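Local coordinates for protein nsp9 (PDB 5YM6) that binds nucleic acid, probably single-stranded RNA, as a coronavirus replicase protein, with an affinity that dimerization enhances, at residues T15-N20 against L49-C54; K27-T32 against L39-S44; L63-P68 against Y85-I90. One frame throughout, in Å; residues are numbered along the deposited sequence.

Interaction 1: residues T15-N20 against L49-C54; sequences TAQDFN and LKTVTC
Gln17 and Thr51 meet at about a right angle on the partly exposed face of this antiparallel strand pair that carries Thr15, Gln17, Thr51 and Thr53. Gln17 CG lies anti to the carbonyl carbon, beside the backbone N, and the chain bends at chi2 (77°), which folds the amide back over the neighbouring strand. There Thr51 OG1, set between its backbone N and carbonyl carbon, donates to Gln17 OE1 at 2.7 Å, in the amide plane and on a lone pair. The NE2 end of the same amide makes weak bonds to Thr53 OG1 and Thr15 O. Beneath it, Gln17 stands opposite two residues, Lys50 and Thr51, a classic beta bulge, and Gln17 O accepts from Lys50 N at 2.9 Å and from Thr51 N at 3.1 Å. The bulge turns Lys50 toward the end of strand 8-18, where its extended aliphatic chain crosses Phe19, Lys50 CB lying 3.7 Å from the centroid of the Phe19 ring, over its face, in a CH-pi contact. On the buried face Ala16 CB rests 3.9 Å from Leu49 CD1. Asp18 points its carboxylate elsewhere, to a salt bridge with Lys46. Strand 49-55 lies between strands 8-18 and 60-64, while Val26 of strand 23-33 and Ile42 of strand 36-44 pack against Leu49.

Interaction 2: residues K27-T32 against L39-S44; sequences KSFYVT and LVAITS
The tight part of this hairpin contact is the middle of strands 23-33 and 36-44, where Phe29 packs beside Ala41 and Thr43. With CG beside its backbone N (chi1 -66°), the Phe29 ring runs along the partner strand, so that Ala41 O and Thr43 OG1 lie at its edge and Thr43 CG2 comes within 3.5 Å of Phe29 CE1. Phe29 N donates to Ala41 O at 2.8 Å. Phe29 O takes Val40 N at 2.9 Å, nearly along the C=O axis, and a weak bond from Ala41 N, the signature of a classic beta bulge. The extra residue swings Val40 toward Val31, and Val40 CG2 touches Val31 CG2 at 3.6 Å. On the reverse face Leu39 CD1 sits over the Tyr30 ring, offset toward its rim, 4.1 Å from the centroid; the buried hydroxyls of Ser28 and Tyr30 both bond to Asn14. At Lys27 the backbone stays paired with Thr43 by two hydrogen bonds, and the looseness is in the side chain: it starts alongside Thr43, Lys27 CB 3.5 Å from Thr43 OG1, then leads away, exposed. Strands 8-18 and 82-86 flank the hairpin on its two sides, and helix 92-105 packs against Phe29 through Ile102 and against Val40 through Val98.

Interaction 3: residues L63-P68 against Y85-I90; sequences LNLDPP and YFIQNI
Two backbone hydrogen bonds hold these segments together as a single bridge around Leu65 and Ile87. Asp66 N donates to Phe86 O at 2.8 Å, nearly along the C=O axis, and Gln88 N reaches Asn64 O at the same 2.8 Å from above the carbonyl plane. A water adds a third link, accepting from Phe86 N at 2.9 Å and donating to Pro67 O. Farther out, the side chains of Asn64 and Gln88 run side by side with their amides turned 66° apart, joined by a weak bond from Asn64 ND2 to Gln88 OE1. Asp66 lays its carboxylate across Gln88 and has a long, weak ion pair with Arg95 of helix 92-105. Packing takes over beyond these. Pro68 lies along Tyr85, its CB over one ring face 3.8 Å from the centroid, while Asp66 O meets the ring edge, 3.3 Å from Tyr85 CD2. Leu65 CB lies 4.0 Å from Tyr85 CD2, and Leu65 CD2 touches Ile87 CD1 at 3.9 Å. The Tyr85 hydroxyl bonds to Lys46 O and Leu49 N. Main-chain bonds therefore set the register where the chain enters the type II turn from Ile87 to Ile90, whereas apolar packing and the tethered hydroxyl position the tyrosine ring, the direct side-chain polar links being weak.

How the interactions relate
Interaction 2 lies near the centre of the chain and is almost wholly buried, whereas interactions 1 and 3 sit farther out and mix buried with exposed residues. Interactions 1 and 2 are both bulged antiparallel pairs, yet interaction 1 adds a bonded amide and hydroxyl on its polar face, while between its side chains interaction 2 is mainly aromatic and aliphatic. Interaction 3, a single backbone bridge, brings edge strand 60-64 back to strand 82-86: Leu63 and Leu65 pair with residues of 49-54, and Tyr85 and Ile87 with residues of 39-44. Leu49, Val52, Leu39 and Ile42 pack together between interactions 1 and 2, consistent with the closed barrel core of nsp9.

Interaction 1: residues T15-N20 against L49-C54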
# COMPACT_ATOMS: atom_id res chain seq x y z
N THR B 15 6.92 -6.86 -21.48
CA THR B 15 6.21 -7.61 -22.49
C THR B 15 5.44 -8.72 -21.80
O THR B 15 6.00 -9.47 -21.00
CB THR B 15 7.17 -8.19 -23.53
OG1 THR B 15 7.87 -7.11 -24.17
CG2 THR B 15 6.41 -9.01 -24.57
N ALA B 16 4.14 -8.80 -22.09
CA ALA B 16 3.30 -9.84 -21.53
C ALA B 16 2.83 -10.77 -22.64
O ALA B 16 2.88 -10.43 -23.83
CB ALA B 16 2.10 -9.21 -20.81
N GLN B 17 2.36 -11.94 -22.24
CA GLN B 17 1.93 -12.98 -23.15
C GLN B 17 0.50 -13.35 -22.80
O GLN B 17 0.19 -13.49 -21.61
CB GLN B 17 2.86 -14.20 -23.04
CG GLN B 17 4.34 -13.93 -23.39
CD GLN B 17 5.13 -13.21 -22.30
OE1 GLN B 17 5.10 -13.57 -21.11
NE2 GLN B 17 5.87 -12.18 -22.71
N ASP B 18 -0.37 -13.50 -23.79
CA ASP B 18 -1.73 -13.93 -23.46
C ASP B 18 -1.87 -15.45 -23.59
O ASP B 18 -0.89 -16.14 -23.84
CB ASP B 18 -2.78 -13.20 -24.33
CG ASP B 18 -2.65 -13.50 -25.82
OD1 ASP B 18 -2.12 -14.56 -26.20
OD2 ASP B 18 -3.11 -12.65 -26.60
N PHE B 19 -3.08 -15.95 -23.42
CA PHE B 19 -3.28 -17.39 -23.41
C PHE B 19 -3.01 -18.01 -24.78
O PHE B 19 -2.68 -19.19 -24.88
CB PHE B 19 -4.68 -17.71 -22.90
CG PHE B 19 -4.82 -17.58 -21.40
CD1 PHE B 19 -5.04 -16.34 -20.82
CD2 PHE B 19 -4.70 -18.69 -20.58
CE1 PHE B 19 -5.15 -16.21 -19.44
CE2 PHE B 19 -4.81 -18.57 -19.20
CZ PHE B 19 -5.03 -17.32 -18.63
N ASN B 20 -3.09 -17.18 -25.82
CA ASN B 20 -2.71 -17.58 -27.18
C ASN B 20 -1.20 -17.66 -27.40
O ASN B 20 -0.74 -18.19 -28.42
CB ASN B 20 -3.27 -16.59 -28.20
CG ASN B 20 -4.68 -16.91 -28.61
OD1 ASN B 20 -5.52 -17.28 -27.80
ND2 ASN B 20 -4.95 -16.75 -29.90
N LEU B 49 -4.37 -11.52 -20.45
CA LEU B 49 -2.95 -11.77 -20.22
C LEU B 49 -2.75 -12.92 -19.24
O LEU B 49 -3.48 -13.05 -18.25
CB LEU B 49 -2.25 -10.50 -19.71
CG LEU B 49 -2.39 -9.30 -20.66
CD1 LEU B 49 -1.57 -8.13 -20.16
CD2 LEU B 49 -1.97 -9.68 -22.09
N LYS B 50 -1.74 -13.74 -19.50
CA LYS B 50 -1.46 -14.88 -18.65
C LYS B 50 -0.10 -14.78 -17.95
O LYS B 50 0.03 -15.15 -16.78
CB LYS B 50 -1.52 -16.17 -19.47
CG LYS B 50 -1.22 -17.43 -18.66
CD LYS B 50 -1.26 -18.67 -19.54
CE LYS B 50 -0.79 -19.90 -18.78
NZ LYS B 50 -0.77 -21.09 -19.67
N THR B 51 0.91 -14.31 -18.66
CA THR B 51 2.24 -14.22 -18.08
C THR B 51 2.91 -12.90 -18.43
O THR B 51 2.47 -12.20 -19.35
CB THR B 51 3.17 -15.39 -18.53
OG1 THR B 51 3.41 -15.33 -19.94
CG2 THR B 51 2.58 -16.74 -18.16
N VAL B 52 3.96 -12.58 -17.70
CA VAL B 52 4.75 -11.39 -18.01
C VAL B 52 6.22 -11.77 -17.91
O VAL B 52 6.62 -12.55 -17.04
CB VAL B 52 4.40 -10.21 -17.10
CG1 VAL B 52 4.68 -10.55 -15.62
CG2 VAL B 52 5.16 -8.97 -17.52
N THR B 53 7.00 -11.26 -18.84
CA THR B 53 8.43 -11.54 -18.83
C THR B 53 9.16 -10.45 -18.07
O THR B 53 8.99 -9.27 -18.33
CB THR B 53 8.98 -11.65 -20.25
OG1 THR B 53 8.41 -12.80 -20.87
CG2 THR B 53 10.50 -11.81 -20.21
N CYS B 54 9.98 -10.89 -17.13
CA CYS B 54 10.71 -9.99 -16.25
C CYS B 54 12.20 -10.21 -16.45
O CYS B 54 12.63 -11.29 -16.84
CB CYS B 54 10.30 -10.25 -14.80
SG CYS B 54 11.18 -9.32 -13.57
O HOH W 1 9.44 -7.92 -20.68

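Interaction 2: residues K27-T32 against L39-S44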
# COMPACT_ATOMS: atom_id res chain seq x y z
N LYS B 27 2.17 -1.70 -19.17
CA LYS B 27 2.71 -0.81 -18.15
C LYS B 27 3.03 -1.62 -16.90
O LYS B 27 2.17 -2.35 -16.40
CB LYS B 27 1.71 0.29 -17.82
CG LYS B 27 2.14 1.19 -16.69
CD LYS B 27 1.22 2.40 -16.59
CE LYS B 27 1.73 3.44 -15.62
NZ LYS B 27 0.71 4.52 -15.46
N SER B 28 4.25 -1.49 -16.40
CA SER B 28 4.66 -2.28 -15.24
C SER B 28 4.85 -1.44 -13.99
O SER B 28 5.34 -0.31 -14.06
CB SER B 28 5.94 -3.04 -15.56
OG SER B 28 6.93 -2.14 -16.04
N PHE B 29 4.49 -2.01 -12.84
CA PHE B 29 4.59 -1.33 -11.55
C PHE B 29 5.61 -2.05 -10.69
O PHE B 29 5.45 -3.22 -10.37
CB PHE B 29 3.23 -1.30 -10.84
CG PHE B 29 2.20 -0.47 -11.55
CD1 PHE B 29 1.57 -0.94 -12.70
CD2 PHE B 29 1.88 0.79 -11.09
CE1 PHE B 29 0.63 -0.18 -13.35
CE2 PHE B 29 0.93 1.56 -11.76
CZ PHE B 29 0.32 1.08 -12.88
N TYR B 30 6.67 -1.34 -10.34
CA TYR B 30 7.71 -1.89 -9.49
C TYR B 30 7.65 -1.26 -8.11
O TYR B 30 7.39 -0.07 -7.99
CB TYR B 30 9.10 -1.65 -10.10
CG TYR B 30 9.39 -2.45 -11.35
CD1 TYR B 30 9.08 -1.94 -12.61
CD2 TYR B 30 9.99 -3.69 -11.27
CE1 TYR B 30 9.36 -2.66 -13.75
CE2 TYR B 30 10.28 -4.42 -12.40
CZ TYR B 30 9.96 -3.90 -13.64
OH TYR B 30 10.24 -4.63 -14.76
N VAL B 31 7.88 -2.06 -7.08
CA VAL B 31 8.10 -1.50 -5.75
C VAL B 31 9.60 -1.55 -5.49
O VAL B 31 10.24 -2.59 -5.68
CB VAL B 31 7.34 -2.25 -4.65
CG1 VAL B 31 7.78 -1.76 -3.27
CG2 VAL B 31 5.84 -2.04 -4.83
N THR B 32 10.15 -0.42 -5.07
CA THR B 32 11.56 -0.34 -4.72
C THR B 32 11.72 -0.21 -3.21
O THR B 32 10.92 0.44 -2.55
CB THR B 32 12.27 0.85 -5.38
OG1 THR B 32 11.74 2.07 -4.84
CG2 THR B 32 12.06 0.84 -6.88
N LEU B 39 8.95 -6.59 -9.40
CA LEU B 39 7.77 -6.39 -10.24
C LEU B 39 6.52 -6.85 -9.49
O LEU B 39 6.42 -8.01 -9.12
CB LEU B 39 7.91 -7.14 -11.57
CG LEU B 39 6.67 -7.07 -12.47
CD1 LEU B 39 6.46 -5.63 -12.86
CD2 LEU B 39 6.82 -7.97 -13.69
N VAL B 40 5.58 -5.94 -9.28
CA VAL B 40 4.39 -6.24 -8.48
C VAL B 40 3.11 -6.37 -9.29
O VAL B 40 2.26 -7.22 -9.00
CB VAL B 40 4.20 -5.15 -7.40
CG1 VAL B 40 2.85 -5.34 -6.68
CG2 VAL B 40 5.36 -5.22 -6.41
N ALA B 41 2.96 -5.53 -10.31
CA ALA B 41 1.73 -5.52 -11.12
C ALA B 41 1.94 -4.99 -12.52
O ALA B 41 2.92 -4.28 -12.79
CB ALA B 41 0.65 -4.70 -10.41
N ILE B 42 1.01 -5.31 -13.42
CA ILE B 42 0.99 -4.68 -14.73
C ILE B 42 -0.42 -4.21 -15.02
O ILE B 42 -1.38 -4.74 -14.45
CB ILE B 42 1.45 -5.64 -15.83
CG1 ILE B 42 0.52 -6.85 -15.93
CG2 ILE B 42 2.90 -6.07 -15.57
CD1 ILE B 42 0.68 -7.65 -17.20
N THR B 43 -0.54 -3.19 -15.87
CA THR B 43 -1.84 -2.82 -16.43
C THR B 43 -1.82 -2.84 -17.95
O THR B 43 -0.78 -2.64 -18.59
CB THR B 43 -2.32 -1.44 -15.96
OG1 THR B 43 -1.37 -0.44 -16.37
CG2 THR B 43 -2.49 -1.41 -14.45
N SER B 44 -2.98 -3.12 -18.52
CA SER B 44 -3.12 -3.34 -19.95
C SER B 44 -4.57 -3.11 -20.33
O SER B 44 -5.44 -3.24 -19.48
CB SER B 44 -2.72 -4.77 -20.32
OG SER B 44 -3.04 -5.05 -21.67

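Interaction 3: residues L63-P68 against Y85-I90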
# COMPACT_ATOMS: atom_id res chain seq x y z
N LEU B 63 6.82 -14.79 -15.37
CA LEU B 63 6.01 -14.77 -14.16
C LEU B 63 4.52 -14.91 -14.47
O LEU B 63 4.04 -14.32 -15.44
CB LEU B 63 6.23 -13.48 -13.39
CG LEU B 63 7.68 -13.17 -13.02
CD1 LEU B 63 7.74 -11.86 -12.29
CD2 LEU B 63 8.23 -14.30 -12.17
N ASN B 64 3.81 -15.66 -13.65
CA ASN B 64 2.36 -15.79 -13.83
C ASN B 64 1.62 -14.60 -13.28
O ASN B 64 2.03 -14.00 -12.28
CB ASN B 64 1.84 -17.06 -13.16
CG ASN B 64 2.38 -18.31 -13.80
OD1 ASN B 64 2.44 -18.41 -15.03
ND2 ASN B 64 2.82 -19.25 -12.98
N LEU B 65 0.51 -14.26 -13.94
CA LEU B 65 -0.37 -13.18 -13.50
C LEU B 65 -1.61 -13.71 -12.77
O LEU B 65 -2.18 -14.72 -13.18
CB LEU B 65 -0.83 -12.36 -14.69
CG LEU B 65 0.30 -11.80 -15.55
CD1 LEU B 65 -0.25 -11.24 -16.85
CD2 LEU B 65 1.04 -10.75 -14.74
N ASP B 66 -2.04 -12.99 -11.73
CA ASP B 66 -3.36 -13.20 -11.15
C ASP B 66 -4.43 -12.69 -12.11
O ASP B 66 -4.12 -11.95 -13.02
CB ASP B 66 -3.46 -12.48 -9.79
CG ASP B 66 -2.66 -13.17 -8.72
OD1 ASP B 66 -2.35 -14.36 -8.90
OD2 ASP B 66 -2.34 -12.53 -7.69
N PRO B 67 -5.69 -13.13 -11.94
CA PRO B 67 -6.75 -12.70 -12.86
C PRO B 67 -6.91 -11.19 -12.84
O PRO B 67 -6.67 -10.58 -11.80
CB PRO B 67 -8.01 -13.41 -12.32
CG PRO B 67 -7.66 -13.85 -10.93
CD PRO B 67 -6.18 -14.10 -10.94
N PRO B 68 -7.29 -10.59 -13.97
CA PRO B 68 -7.37 -9.12 -14.07
C PRO B 68 -8.45 -8.52 -13.18
O PRO B 68 -9.48 -9.14 -12.90
CB PRO B 68 -7.70 -8.89 -15.55
CG PRO B 68 -8.29 -10.18 -16.03
CD PRO B 68 -7.54 -11.24 -15.26
N TYR B 85 -3.28 -6.44 -13.23
CA TYR B 85 -2.91 -7.81 -12.92
C TYR B 85 -1.79 -7.79 -11.91
O TYR B 85 -0.74 -7.21 -12.19
CB TYR B 85 -2.40 -8.58 -14.13
CG TYR B 85 -3.28 -8.70 -15.35
CD1 TYR B 85 -3.44 -7.64 -16.23
CD2 TYR B 85 -3.87 -9.92 -15.67
CE1 TYR B 85 -4.22 -7.77 -17.37
CE2 TYR B 85 -4.63 -10.06 -16.81
CZ TYR B 85 -4.81 -8.98 -17.65
OH TYR B 85 -5.57 -9.12 -18.79
N PHE B 86 -1.99 -8.43 -10.76
CA PHE B 86 -0.89 -8.61 -9.83
C PHE B 86 -0.09 -9.84 -10.23
O PHE B 86 -0.62 -10.80 -10.78
CB PHE B 86 -1.38 -8.75 -8.39
CG PHE B 86 -1.82 -7.46 -7.80
CD1 PHE B 86 -0.89 -6.48 -7.50
CD2 PHE B 86 -3.16 -7.21 -7.58
CE1 PHE B 86 -1.29 -5.28 -6.96
CE2 PHE B 86 -3.56 -6.01 -7.03
CZ PHE B 86 -2.62 -5.05 -6.73
N ILE B 87 1.21 -9.78 -9.97
CA ILE B 87 2.09 -10.91 -10.23
C ILE B 87 1.79 -11.97 -9.16
O ILE B 87 1.57 -11.63 -8.00
CB ILE B 87 3.58 -10.48 -10.22
CG1 ILE B 87 4.01 -10.01 -11.63
CG2 ILE B 87 4.48 -11.64 -9.83
CD1 ILE B 87 3.25 -8.83 -12.15
N GLN B 88 1.77 -13.24 -9.56
CA GLN B 88 1.37 -14.31 -8.64
C GLN B 88 2.26 -14.33 -7.40
O GLN B 88 3.48 -14.18 -7.51
CB GLN B 88 1.39 -15.67 -9.34
CG GLN B 88 0.87 -16.78 -8.42
CD GLN B 88 0.68 -18.11 -9.11
OE1 GLN B 88 1.40 -18.44 -10.05
NE2 GLN B 88 -0.31 -18.88 -8.65
N ASN B 89 1.62 -14.48 -6.24
CA ASN B 89 2.29 -14.63 -4.94
C ASN B 89 2.95 -13.37 -4.41
O ASN B 89 3.70 -13.41 -3.44
CB ASN B 89 3.32 -15.76 -5.01
CG ASN B 89 2.68 -17.10 -5.19
OD1 ASN B 89 1.59 -17.36 -4.67
ND2 ASN B 89 3.34 -17.98 -5.92
N ILE B 90 2.68 -12.23 -5.04
CA ILE B 90 3.24 -11.00 -4.53
C ILE B 90 2.58 -10.69 -3.17
O ILE B 90 1.43 -11.05 -2.93
CB ILE B 90 3.06 -9.86 -5.56
CG1 ILE B 90 4.25 -8.89 -5.50
CG2 ILE B 90 1.71 -9.21 -5.44
CD1 ILE B 90 5.46 -9.43 -6.25
O HOH W 2 -4.70 -9.26 -10.22